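Local coordinates for protein Cd1 (Flavonifractor plautii, PDB 7D39) that binds flavin mononucleotide and probably works as the ene-reductase that starts the breakdown of flavones and flavonols in gut bacteria, at residues A[16-21]-A[140-145]; A[32-37]-A[74-79]; A[83-88]-A[96-101]; A[168-173]-A[187-192]. All coordinates share one frame; numbering follows the deposited sequence.

Interaction 1 of 4, residues A[16-21]-A[140-145]; sequences DGMCIE and SFMSVG. With FMN (flavin mononucleotide), chain B.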
# COMPACT_ATOMS: atom_id res chain seq x y z
N ASP A 16 2.94 11.83 -14.39
CA ASP A 16 3.73 11.17 -15.42
C ASP A 16 5.15 11.72 -15.43
O ASP A 16 6.13 10.97 -15.44
CB ASP A 16 3.10 11.37 -16.81
CG ASP A 16 1.91 10.46 -17.08
OD1 ASP A 16 1.38 9.79 -16.16
OD2 ASP A 16 1.47 10.41 -18.25
N GLY A 17 5.27 13.05 -15.46
CA GLY A 17 6.59 13.69 -15.53
C GLY A 17 7.48 13.34 -14.35
O GLY A 17 8.63 12.92 -14.52
N MSE A 18 6.95 13.48 -13.13
CA MSE A 18 7.70 13.15 -11.92
C MSE A 18 8.10 11.69 -11.93
O MSE A 18 9.20 11.31 -11.52
CB MSE A 18 6.88 13.44 -10.66
CG MSE A 18 6.50 14.89 -10.53
SE MSE A 18 8.06 15.97 -10.02
CE MSE A 18 8.12 15.48 -8.12
N CYS A 19 7.17 10.85 -12.38
CA CYS A 19 7.46 9.43 -12.47
C CYS A 19 8.58 9.18 -13.47
O CYS A 19 9.54 8.45 -13.18
CB CYS A 19 6.19 8.66 -12.85
SG CYS A 19 6.40 6.88 -12.79
N ILE A 20 8.50 9.79 -14.64
CA ILE A 20 9.52 9.55 -15.65
C ILE A 20 10.86 10.13 -15.20
O ILE A 20 11.91 9.52 -15.38
CB ILE A 20 9.05 10.10 -17.00
CG1 ILE A 20 7.91 9.22 -17.53
CG2 ILE A 20 10.21 10.15 -17.99
CD1 ILE A 20 7.04 9.89 -18.56
N GLU A 21 10.83 11.31 -14.57
CA GLU A 21 12.04 11.88 -14.00
C GLU A 21 12.67 10.93 -12.98
O GLU A 21 13.90 10.82 -12.88
CB GLU A 21 11.72 13.22 -13.36
CG GLU A 21 12.89 13.93 -12.75
CD GLU A 21 13.76 14.60 -13.79
OE1 GLU A 21 15.00 14.51 -13.67
OE2 GLU A 21 13.20 15.19 -14.74
N SER A 140 8.79 2.90 -3.85
CA SER A 140 8.74 4.28 -3.40
C SER A 140 7.51 4.95 -3.99
O SER A 140 7.03 4.59 -5.07
CB SER A 140 10.00 5.05 -3.79
OG SER A 140 11.09 4.66 -2.96
N PHE A 141 7.00 5.94 -3.26
CA PHE A 141 5.77 6.63 -3.63
C PHE A 141 6.01 8.12 -3.69
O PHE A 141 6.80 8.68 -2.93
CB PHE A 141 4.66 6.35 -2.62
CG PHE A 141 4.30 4.89 -2.50
CD1 PHE A 141 3.50 4.29 -3.45
CD2 PHE A 141 4.75 4.14 -1.43
CE1 PHE A 141 3.16 2.96 -3.35
CE2 PHE A 141 4.39 2.80 -1.31
CZ PHE A 141 3.61 2.22 -2.27
N MSE A 142 5.29 8.77 -4.59
CA MSE A 142 5.23 10.22 -4.62
C MSE A 142 3.77 10.57 -4.73
O MSE A 142 3.07 10.01 -5.56
CB MSE A 142 6.03 10.77 -5.79
CG MSE A 142 7.49 10.35 -5.82
SE MSE A 142 8.48 11.20 -7.30
CE MSE A 142 7.85 10.07 -8.75
N SER A 143 3.29 11.46 -3.86
CA SER A 143 1.92 11.96 -3.93
C SER A 143 1.99 13.42 -4.33
O SER A 143 2.70 14.20 -3.69
CB SER A 143 1.20 11.81 -2.59
OG SER A 143 1.18 10.46 -2.17
N VAL A 144 1.27 13.78 -5.39
CA VAL A 144 1.33 15.11 -5.99
C VAL A 144 -0.05 15.72 -5.94
O VAL A 144 -1.00 15.19 -6.54
CB VAL A 144 1.85 15.06 -7.43
CG1 VAL A 144 2.04 16.47 -7.97
CG2 VAL A 144 3.16 14.25 -7.51
N GLY A 145 -0.18 16.86 -5.26
CA GLY A 145 -1.46 17.52 -5.08
C GLY A 145 -1.45 18.93 -5.63
O GLY A 145 -0.40 19.52 -5.90
N1 FMN B . -5.10 18.33 -4.58
C2 FMN B . -4.73 18.46 -3.32
O2 FMN B . -3.62 19.01 -3.23
N3 FMN B . -5.50 18.04 -2.28
C4 FMN B . -6.69 17.44 -2.56
O4 FMN B . -7.48 17.02 -1.74
C4A FMN B . -7.11 17.29 -3.96
N5 FMN B . -8.25 16.74 -4.30
C5A FMN B . -8.63 16.55 -5.56
C6 FMN B . -9.83 15.95 -5.90
C7 FMN B . -10.22 15.77 -7.22
C7M FMN B . -11.53 15.13 -7.57
C8 FMN B . -9.33 16.27 -8.30
C8M FMN B . -9.74 16.11 -9.74
C9 FMN B . -8.14 16.89 -7.95
C9A FMN B . -7.76 17.03 -6.63
N10 FMN B . -6.56 17.67 -6.30
C10 FMN B . -6.22 17.78 -4.97
C1' FMN B . -5.68 18.11 -7.37
C2' FMN B . -4.88 16.93 -7.94
O2' FMN B . -4.00 16.35 -7.00
C3' FMN B . -4.13 17.36 -9.24
O3' FMN B . -5.04 17.73 -10.25
C4' FMN B . -3.14 16.28 -9.74
O4' FMN B . -1.98 16.21 -8.94
C5' FMN B . -2.79 16.52 -11.20
O5' FMN B . -1.89 15.59 -11.70
P FMN B . -1.66 15.10 -13.11
O1P FMN B . -0.75 14.05 -13.07
O2P FMN B . -2.90 14.64 -13.58
O3P FMN B . -1.09 16.25 -13.72
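The flat peptide group joining Met18 to Cys19 carries the CE methyl of Met142 over one of its faces: CE stands 3.3 Å from Met18 O and 3.8 Å from Cys19 N. In a second flat group, the carbonyl oxygen O2 of the flavin pyrimidine ring is met by Gly145 CA at 3.2 Å, from well out of the ring plane. Glycine suits that position because a CB there would run into O2.

Both methionines are modelled as selenomethionine. Met142 leaves the strand with its chain extended as far as SE and then turns at chi3 (-78°), which swings CE onto the helix backbone instead of past it. The same methyl lies 4.0 Å from Met18 CB. Met18 bends twice, at chi2 and chi3, and folds down toward the sheet; a long, unbranched, flexible chain can fit itself to the layer between helix and strand. Val144 also points toward the helix, with CG1 4.1 Å from FMN O4', while its backbone O accepts a 2.8 Å hydrogen bond from that ribityl hydroxyl. The strand thus packs against the helix with its side chains and holds the cofactor with its backbone, as in flavodoxin-like folds, where cofactors sit at the C-terminal ends of the parallel strands.

Ser14 N, at the start of helix 14-28, also bonds FMN. Helix 184-202 closes the hydrophobic layer, Ala190 touching both Met18 and Met142, with Phe174 of strand 167-174 beside them, and Val84 and Ser86 of strand 82-88 flank Met142 within the sheet.

Interaction 2 of 4, residues A[32-37]-A[74-79]; sequences EVEFIQ and LDKMLD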
# COMPACT_ATOMS: atom_id res chain seq x y z
N GLU A 32 17.39 -0.87 -15.88
CA GLU A 32 16.42 -0.92 -16.97
C GLU A 32 15.09 -0.38 -16.46
O GLU A 32 14.71 -0.64 -15.32
CB GLU A 32 16.28 -2.36 -17.48
CG GLU A 32 15.25 -2.59 -18.57
CD GLU A 32 15.04 -4.07 -18.87
OE1 GLU A 32 15.89 -4.90 -18.45
OE2 GLU A 32 14.02 -4.42 -19.50
N VAL A 33 14.41 0.41 -17.27
CA VAL A 33 13.22 1.10 -16.80
C VAL A 33 12.05 0.78 -17.70
O VAL A 33 12.19 0.48 -18.89
CB VAL A 33 13.42 2.63 -16.70
CG1 VAL A 33 14.38 2.96 -15.59
CG2 VAL A 33 13.91 3.19 -18.04
N GLU A 34 10.86 0.86 -17.11
CA GLU A 34 9.61 0.68 -17.80
C GLU A 34 8.57 1.59 -17.15
O GLU A 34 8.63 1.85 -15.94
CB GLU A 34 9.17 -0.80 -17.75
CG GLU A 34 7.86 -1.10 -18.46
CD GLU A 34 7.53 -2.59 -18.46
OE1 GLU A 34 8.21 -3.37 -17.76
OE2 GLU A 34 6.57 -2.99 -19.17
N PHE A 35 7.62 2.05 -17.95
CA PHE A 35 6.63 3.01 -17.49
C PHE A 35 5.24 2.49 -17.81
O PHE A 35 5.00 2.00 -18.91
CB PHE A 35 6.86 4.37 -18.16
CG PHE A 35 5.83 5.40 -17.83
CD1 PHE A 35 5.61 5.82 -16.53
CD2 PHE A 35 5.09 5.99 -18.85
CE1 PHE A 35 4.65 6.77 -16.25
CE2 PHE A 35 4.15 6.95 -18.57
CZ PHE A 35 3.93 7.34 -17.28
N ILE A 36 4.33 2.59 -16.84
CA ILE A 36 2.93 2.22 -17.03
C ILE A 36 2.06 3.42 -16.65
O ILE A 36 2.16 3.95 -15.53
CB ILE A 36 2.53 0.98 -16.22
CG1 ILE A 36 3.16 -0.27 -16.84
CG2 ILE A 36 1.03 0.81 -16.20
CD1 ILE A 36 2.84 -1.56 -16.06
N GLN A 37 1.21 3.85 -17.58
CA GLN A 37 0.25 4.92 -17.36
C GLN A 37 -1.10 4.28 -17.06
O GLN A 37 -1.66 3.59 -17.92
CB GLN A 37 0.19 5.83 -18.60
CG GLN A 37 0.15 7.33 -18.30
CD GLN A 37 -1.12 7.74 -17.60
OE1 GLN A 37 -2.19 7.19 -17.87
NE2 GLN A 37 -1.01 8.70 -16.69
N LEU A 74 -0.43 -6.59 -12.18
CA LEU A 74 0.24 -7.31 -11.11
C LEU A 74 1.45 -8.09 -11.63
O LEU A 74 2.52 -8.07 -11.01
CB LEU A 74 -0.76 -8.23 -10.41
CG LEU A 74 -0.34 -8.62 -9.01
CD1 LEU A 74 -0.09 -7.35 -8.26
CD2 LEU A 74 -1.43 -9.44 -8.34
N ASP A 75 1.29 -8.79 -12.75
CA ASP A 75 2.43 -9.49 -13.34
C ASP A 75 3.59 -8.54 -13.57
O ASP A 75 4.75 -8.88 -13.31
CB ASP A 75 2.06 -10.17 -14.66
CG ASP A 75 1.08 -11.32 -14.49
OD1 ASP A 75 1.29 -12.18 -13.60
OD2 ASP A 75 0.10 -11.38 -15.26
N LYS A 76 3.30 -7.33 -14.07
CA LYS A 76 4.38 -6.38 -14.32
C LYS A 76 5.06 -5.97 -13.03
O LYS A 76 6.29 -5.89 -12.96
CB LYS A 76 3.85 -5.13 -15.04
CG LYS A 76 3.14 -5.36 -16.37
CD LYS A 76 4.05 -5.97 -17.43
CE LYS A 76 5.22 -5.09 -17.73
NZ LYS A 76 5.91 -5.54 -18.97
N MSE A 77 4.28 -5.71 -11.99
CA MSE A 77 4.87 -5.31 -10.73
C MSE A 77 5.72 -6.43 -10.15
O MSE A 77 6.76 -6.18 -9.56
CB MSE A 77 3.79 -4.89 -9.75
CG MSE A 77 3.02 -3.68 -10.22
SE MSE A 77 1.44 -3.29 -9.12
CE MSE A 77 2.26 -2.16 -7.75
N LEU A 78 5.29 -7.68 -10.34
CA LEU A 78 6.03 -8.82 -9.79
C LEU A 78 7.35 -9.03 -10.52
O LEU A 78 8.30 -9.54 -9.93
CB LEU A 78 5.18 -10.09 -9.85
CG LEU A 78 4.02 -10.24 -8.85
CD1 LEU A 78 3.15 -11.43 -9.21
CD2 LEU A 78 4.55 -10.40 -7.43
N ASP A 79 7.41 -8.68 -11.81
CA ASP A 79 8.65 -8.81 -12.56
C ASP A 79 9.66 -7.72 -12.24
O ASP A 79 10.82 -7.84 -12.66
CB ASP A 79 8.38 -8.80 -14.06
CG ASP A 79 7.90 -10.14 -14.60
OD1 ASP A 79 8.10 -11.17 -13.92
OD2 ASP A 79 7.33 -10.14 -15.71
O HOH W 1 8.14 -5.42 -15.10
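Glu34 and Lys76 reach across from strand to helix and meet at about a right angle. The glutamate stands straight off the strand, CG anti to its N and the chain extended beyond, whereas the folds at chi2 (-63°) and chi3 (-60°) turn the lysine chain back and set its ammonium beside the carboxylate. They form a salt bridge, modelled at 2.6 Å between Glu34 OE2 and Lys76 NZ, although the place of OE2 is less sure. Glu34 OE1 takes a weak bond from a water that also donates to Lys76 O at 2.9 Å.

The contact joins the edge strand 32-37 of a flavodoxin-like parallel sheet to helix 70-79, which belongs to the crossover leading to strand 82-88, with strand 2-7 lying between the two strands. Alternation along the edge strand sends Val33 and Phe35 to helix 14-28 and turns Glu34 and Ile36 toward helix 70-79.

Deeper in, Ile36 CD1 abuts the start of the lysine chain, 3.8 Å from both Lys76 CB and Lys76 CG. A branched, apolar isoleucine suits this buried place beside Leu4 and Leu41. Lysine fits the partly exposed border because its methylenes can lie on Ile36 while the charged end reaches Glu34. On the same helix, Asp75 and Asp79 form salt bridges with Arg132.

Interaction 3 of 4, residues A[83-88]-A[96-101]; sequences IVFSTP and GLFHTI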
# COMPACT_ATOMS: atom_id res chain seq x y z
N ILE A 83 9.95 -0.41 -7.61
CA ILE A 83 8.78 0.27 -8.17
C ILE A 83 8.72 1.69 -7.64
O ILE A 83 8.90 1.93 -6.44
CB ILE A 83 7.47 -0.46 -7.83
CG1 ILE A 83 7.48 -1.89 -8.32
CG2 ILE A 83 6.28 0.28 -8.40
CD1 ILE A 83 6.21 -2.62 -7.97
N VAL A 84 8.40 2.62 -8.54
CA VAL A 84 8.14 4.01 -8.21
C VAL A 84 6.72 4.32 -8.68
O VAL A 84 6.39 4.14 -9.86
CB VAL A 84 9.16 4.96 -8.88
CG1 VAL A 84 8.99 6.37 -8.40
CG2 VAL A 84 10.53 4.50 -8.57
N PHE A 85 5.87 4.73 -7.77
CA PHE A 85 4.48 4.94 -7.99
C PHE A 85 4.13 6.38 -7.68
O PHE A 85 4.22 6.80 -6.56
CB PHE A 85 3.71 4.01 -7.07
CG PHE A 85 2.33 3.71 -7.51
CD1 PHE A 85 1.83 2.44 -7.39
CD2 PHE A 85 1.53 4.67 -8.03
CE1 PHE A 85 0.57 2.16 -7.78
CE2 PHE A 85 0.27 4.40 -8.42
CZ PHE A 85 -0.22 3.15 -8.30
N SER A 86 3.72 7.12 -8.68
CA SER A 86 3.27 8.48 -8.51
C SER A 86 1.76 8.64 -8.59
O SER A 86 1.18 8.29 -9.55
CB SER A 86 3.96 9.39 -9.51
OG SER A 86 3.82 10.72 -9.22
N THR A 87 1.14 9.17 -7.57
CA THR A 87 -0.31 9.26 -7.53
C THR A 87 -0.75 10.70 -7.29
O THR A 87 -0.16 11.41 -6.48
CB THR A 87 -0.91 8.37 -6.43
OG1 THR A 87 -2.34 8.48 -6.46
CG2 THR A 87 -0.41 8.81 -5.08
N PRO A 88 -1.78 11.15 -8.01
CA PRO A 88 -2.46 12.39 -7.61
C PRO A 88 -3.01 12.26 -6.20
O PRO A 88 -3.23 11.17 -5.69
CB PRO A 88 -3.60 12.52 -8.62
CG PRO A 88 -3.33 11.52 -9.68
CD PRO A 88 -2.42 10.48 -9.15
N GLY A 96 -9.13 7.23 -5.89
CA GLY A 96 -9.96 6.05 -5.75
C GLY A 96 -9.34 4.83 -6.39
O GLY A 96 -9.37 3.74 -5.83
N LEU A 97 -8.73 5.02 -7.57
CA LEU A 97 -8.11 3.91 -8.27
C LEU A 97 -6.95 3.32 -7.47
O LEU A 97 -6.79 2.10 -7.40
CB LEU A 97 -7.63 4.37 -9.65
CG LEU A 97 -6.91 3.28 -10.43
CD1 LEU A 97 -7.82 2.06 -10.63
CD2 LEU A 97 -6.42 3.81 -11.77
N PHE A 98 -6.13 4.18 -6.87
CA PHE A 98 -5.09 3.70 -5.97
C PHE A 98 -5.69 2.88 -4.83
O PHE A 98 -5.14 1.83 -4.45
CB PHE A 98 -4.30 4.90 -5.42
CG PHE A 98 -3.03 4.50 -4.73
CD1 PHE A 98 -3.05 4.02 -3.43
CD2 PHE A 98 -1.82 4.61 -5.38
CE1 PHE A 98 -1.88 3.64 -2.81
CE2 PHE A 98 -0.65 4.22 -4.77
CZ PHE A 98 -0.67 3.74 -3.49
N HIS A 99 -6.80 3.33 -4.26
CA HIS A 99 -7.47 2.54 -3.22
C HIS A 99 -8.00 1.22 -3.75
O HIS A 99 -8.00 0.22 -3.03
CB HIS A 99 -8.61 3.33 -2.60
CG HIS A 99 -8.16 4.39 -1.65
ND1 HIS A 99 -8.00 5.71 -2.03
CD2 HIS A 99 -7.85 4.34 -0.34
CE1 HIS A 99 -7.60 6.42 -0.99
NE2 HIS A 99 -7.49 5.61 0.04
N THR A 100 -8.45 1.18 -5.01
CA THR A 100 -8.93 -0.06 -5.61
C THR A 100 -7.78 -1.04 -5.82
O THR A 100 -7.92 -2.23 -5.52
CB THR A 100 -9.63 0.24 -6.93
OG1 THR A 100 -10.89 0.82 -6.63
CG2 THR A 100 -9.87 -1.02 -7.73
N ILE A 101 -6.64 -0.56 -6.31
CA ILE A 101 -5.47 -1.41 -6.42
C ILE A 101 -5.09 -1.98 -5.06
O ILE A 101 -4.75 -3.16 -4.94
CB ILE A 101 -4.30 -0.63 -7.07
CG1 ILE A 101 -4.59 -0.40 -8.55
CG2 ILE A 101 -2.97 -1.36 -6.88
CD1 ILE A 101 -3.75 0.69 -9.20
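The edge of Phe98 meets a face of Phe85: Phe98 CE2 sits 3.6 Å above the plane of the Phe85 ring, over its centre. The centroids are 4.8 Å apart and the planes are inclined at 61°, a tilted edge-to-face pair. Both residues point toward the opposite segment; chi1 (-157° in Phe85, -167° in Phe98), with CG anti to N, lays the rings alongside each other, the side chains sliding past in opposite directions. Ile101 brings CD1 to the edge of Phe85, 4.4 Å from Phe85 CZ.

Thr87 crosses Phe98 with CB 4.0 Å from Phe98 CD2. Its OG1 donates 2.9 Å to Pro88 O in the carbonyl plane, on a lone pair; threonine suits the place, its hydroxyl close to the ring but satisfied by the backbone carbonyl while CB packs on the ring. Pro88 touches FMN. Strand 82-88 lies mid-sheet in the flavodoxin-like fold, between strands 2-7 and 138-144, and helix 96-109 packs on it.

With an alanine in place of Phe85, the edge of Phe98 would probably lose the face it rests on and a gap would open before Ile101. The contact rests mainly on hydrophobic burial and on a ring C-H meeting a pi face, with no hydrogen bond across it.

Interaction 4 of 4, residues A[168-173]-A[187-192]; sequences VIDNEV and VARAHQ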
# COMPACT_ATOMS: atom_id res chain seq x y z
N VAL A 168 9.47 -0.00 1.78
CA VAL A 168 9.32 1.37 1.30
C VAL A 168 10.66 2.09 1.38
O VAL A 168 11.32 2.08 2.42
CB VAL A 168 8.24 2.10 2.12
CG1 VAL A 168 8.06 3.55 1.64
CG2 VAL A 168 6.92 1.37 2.04
N ILE A 169 11.05 2.75 0.29
CA ILE A 169 12.30 3.50 0.35
C ILE A 169 12.01 4.99 0.54
O ILE A 169 12.51 5.61 1.49
CB ILE A 169 13.16 3.24 -0.89
CG1 ILE A 169 13.36 1.73 -1.07
CG2 ILE A 169 14.50 3.97 -0.78
CD1 ILE A 169 14.16 1.05 0.05
N ASP A 170 11.20 5.57 -0.34
CA ASP A 170 10.73 6.93 -0.17
C ASP A 170 9.20 6.96 -0.20
O ASP A 170 8.57 6.08 -0.77
CB ASP A 170 11.30 7.85 -1.26
CG ASP A 170 12.71 8.31 -0.93
OD1 ASP A 170 12.85 9.05 0.07
OD2 ASP A 170 13.66 7.92 -1.65
N ASN A 171 8.62 7.99 0.45
CA ASN A 171 7.17 8.15 0.51
C ASN A 171 6.90 9.66 0.63
O ASN A 171 6.62 10.20 1.69
CB ASN A 171 6.56 7.35 1.66
CG ASN A 171 5.08 7.35 1.61
OD1 ASN A 171 4.49 8.05 0.79
ND2 ASN A 171 4.45 6.58 2.49
N GLU A 172 6.99 10.35 -0.50
CA GLU A 172 7.12 11.80 -0.54
C GLU A 172 5.81 12.45 -0.97
O GLU A 172 5.10 11.93 -1.83
CB GLU A 172 8.25 12.20 -1.50
CG GLU A 172 8.63 13.68 -1.49
CD GLU A 172 9.34 14.08 -0.23
OE1 GLU A 172 8.67 14.20 0.83
OE2 GLU A 172 10.57 14.26 -0.29
N VAL A 173 5.50 13.60 -0.36
CA VAL A 173 4.30 14.37 -0.66
C VAL A 173 4.71 15.69 -1.29
O VAL A 173 5.61 16.37 -0.78
CB VAL A 173 3.46 14.64 0.60
CG1 VAL A 173 2.35 15.64 0.28
CG2 VAL A 173 2.85 13.37 1.07
N VAL A 187 11.61 18.86 -9.07
CA VAL A 187 11.86 17.83 -10.08
C VAL A 187 13.14 17.08 -9.74
O VAL A 187 13.21 15.86 -9.87
CB VAL A 187 11.92 18.48 -11.48
CG1 VAL A 187 12.30 17.45 -12.54
CG2 VAL A 187 10.60 19.11 -11.82
N ALA A 188 14.16 17.81 -9.27
CA ALA A 188 15.39 17.18 -8.82
C ALA A 188 15.12 16.20 -7.69
O ALA A 188 15.82 15.19 -7.57
CB ALA A 188 16.41 18.25 -8.39
N ARG A 189 14.08 16.45 -6.89
CA ARG A 189 13.74 15.51 -5.82
C ARG A 189 13.15 14.21 -6.37
O ARG A 189 13.45 13.13 -5.87
CB ARG A 189 12.78 16.17 -4.83
CG ARG A 189 12.32 15.26 -3.71
CD ARG A 189 13.41 15.03 -2.65
NE ARG A 189 12.90 14.20 -1.57
CZ ARG A 189 13.52 13.12 -1.09
NH1 ARG A 189 14.70 12.75 -1.57
NH2 ARG A 189 12.96 12.42 -0.11
N ALA A 190 12.31 14.30 -7.40
CA ALA A 190 11.88 13.09 -8.09
C ALA A 190 13.07 12.33 -8.65
O ALA A 190 13.13 11.10 -8.56
CB ALA A 190 10.88 13.42 -9.20
N HIS A 191 14.02 13.06 -9.24
CA HIS A 191 15.22 12.42 -9.77
C HIS A 191 15.98 11.66 -8.68
O HIS A 191 16.39 10.51 -8.88
CB HIS A 191 16.13 13.48 -10.40
CG HIS A 191 17.30 12.90 -11.13
ND1 HIS A 191 17.26 12.59 -12.47
CD2 HIS A 191 18.54 12.57 -10.70
CE1 HIS A 191 18.42 12.09 -12.84
NE2 HIS A 191 19.22 12.07 -11.79
N GLN A 192 16.20 12.29 -7.52
CA GLN A 192 16.89 11.60 -6.43
C GLN A 192 16.11 10.38 -5.95
O GLN A 192 16.69 9.32 -5.68
CB GLN A 192 17.13 12.55 -5.26
CG GLN A 192 18.04 11.96 -4.22
CD GLN A 192 19.47 11.80 -4.73
OE1 GLN A 192 20.03 12.71 -5.35
NE2 GLN A 192 20.06 10.63 -4.48
O HOH W 2 15.18 10.48 0.32
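Arg189 grips Glu172 through a single oxygen. OE2 lies at the guanidinium edge, nearly in its plane, and takes a hydrogen bond of 2.7 Å from Arg189 NE with an N-H...O angle of 158°; Arg189 NH2 adds a weak bond at 3.0 Å to the same OE2. The carboxylate is turned 70° from the guanidinium plane, so this is not a flat two-oxygen pairing but one oxygen wedged between two N-H groups. The arginine bends at chi2 (75°), which carries its head along the helix surface to the strand, and Glu172 bends at chi2 as well. Glu172 OE1 takes a weak bond from Val173 N.

Beside this close part the contact slackens. The shorter, buried Asp170 reaches the guanidinium only weakly: OD1 stands 3.4 Å from Arg189 NH2, a salt bridge whose hydrogen bond is long and weak, and a water helps, donating to Asp170 OD1 at 2.7 Å and accepting from Arg189 NH2 at 3.0 Å. Asp170 OD2 turns to Asn196, its stronger partner. The long polar chains of Glu172 and Arg189 suit their partly exposed places, where the backbones are 9.0 Å apart between the CA atoms of Glu172 and Ala190, while small Ala190 faces away from the strand into the hydrophobic layer.

If a leucine stood in place of Arg189, Glu172 and Asp170 would probably be left as two nearby negative charges without their common mate. Strand 167-174, at one border of the parallel sheet, and helix 184-202 are thus tied by a salt-bridge network in which one cation probably offsets two carboxylates and water completes the weaker arm.

How the interactions relate
All four contacts hang on one parallel sheet. Interactions 1 and 4 are the closest pair, centres 8 Å apart, on the neighbouring strands 138-144 and 167-174; Ser143 N lies 2.8 Å from Glu172 O. On the other flank Met142 O stands 2.9 Å from Thr87 N, joining interaction 1 to interaction 3. Interaction 2 sits at the far border and meets interaction 1 where Asp16 OD1 approaches Gln37 NE2 at 2.7 Å; it does not touch interaction 4. FMN is met directly by interactions 1 and 3, through Val144, Gly145 and Pro88, whereas the side chains of Ile36 and Glu172 remain about 14 and 13 Å from it.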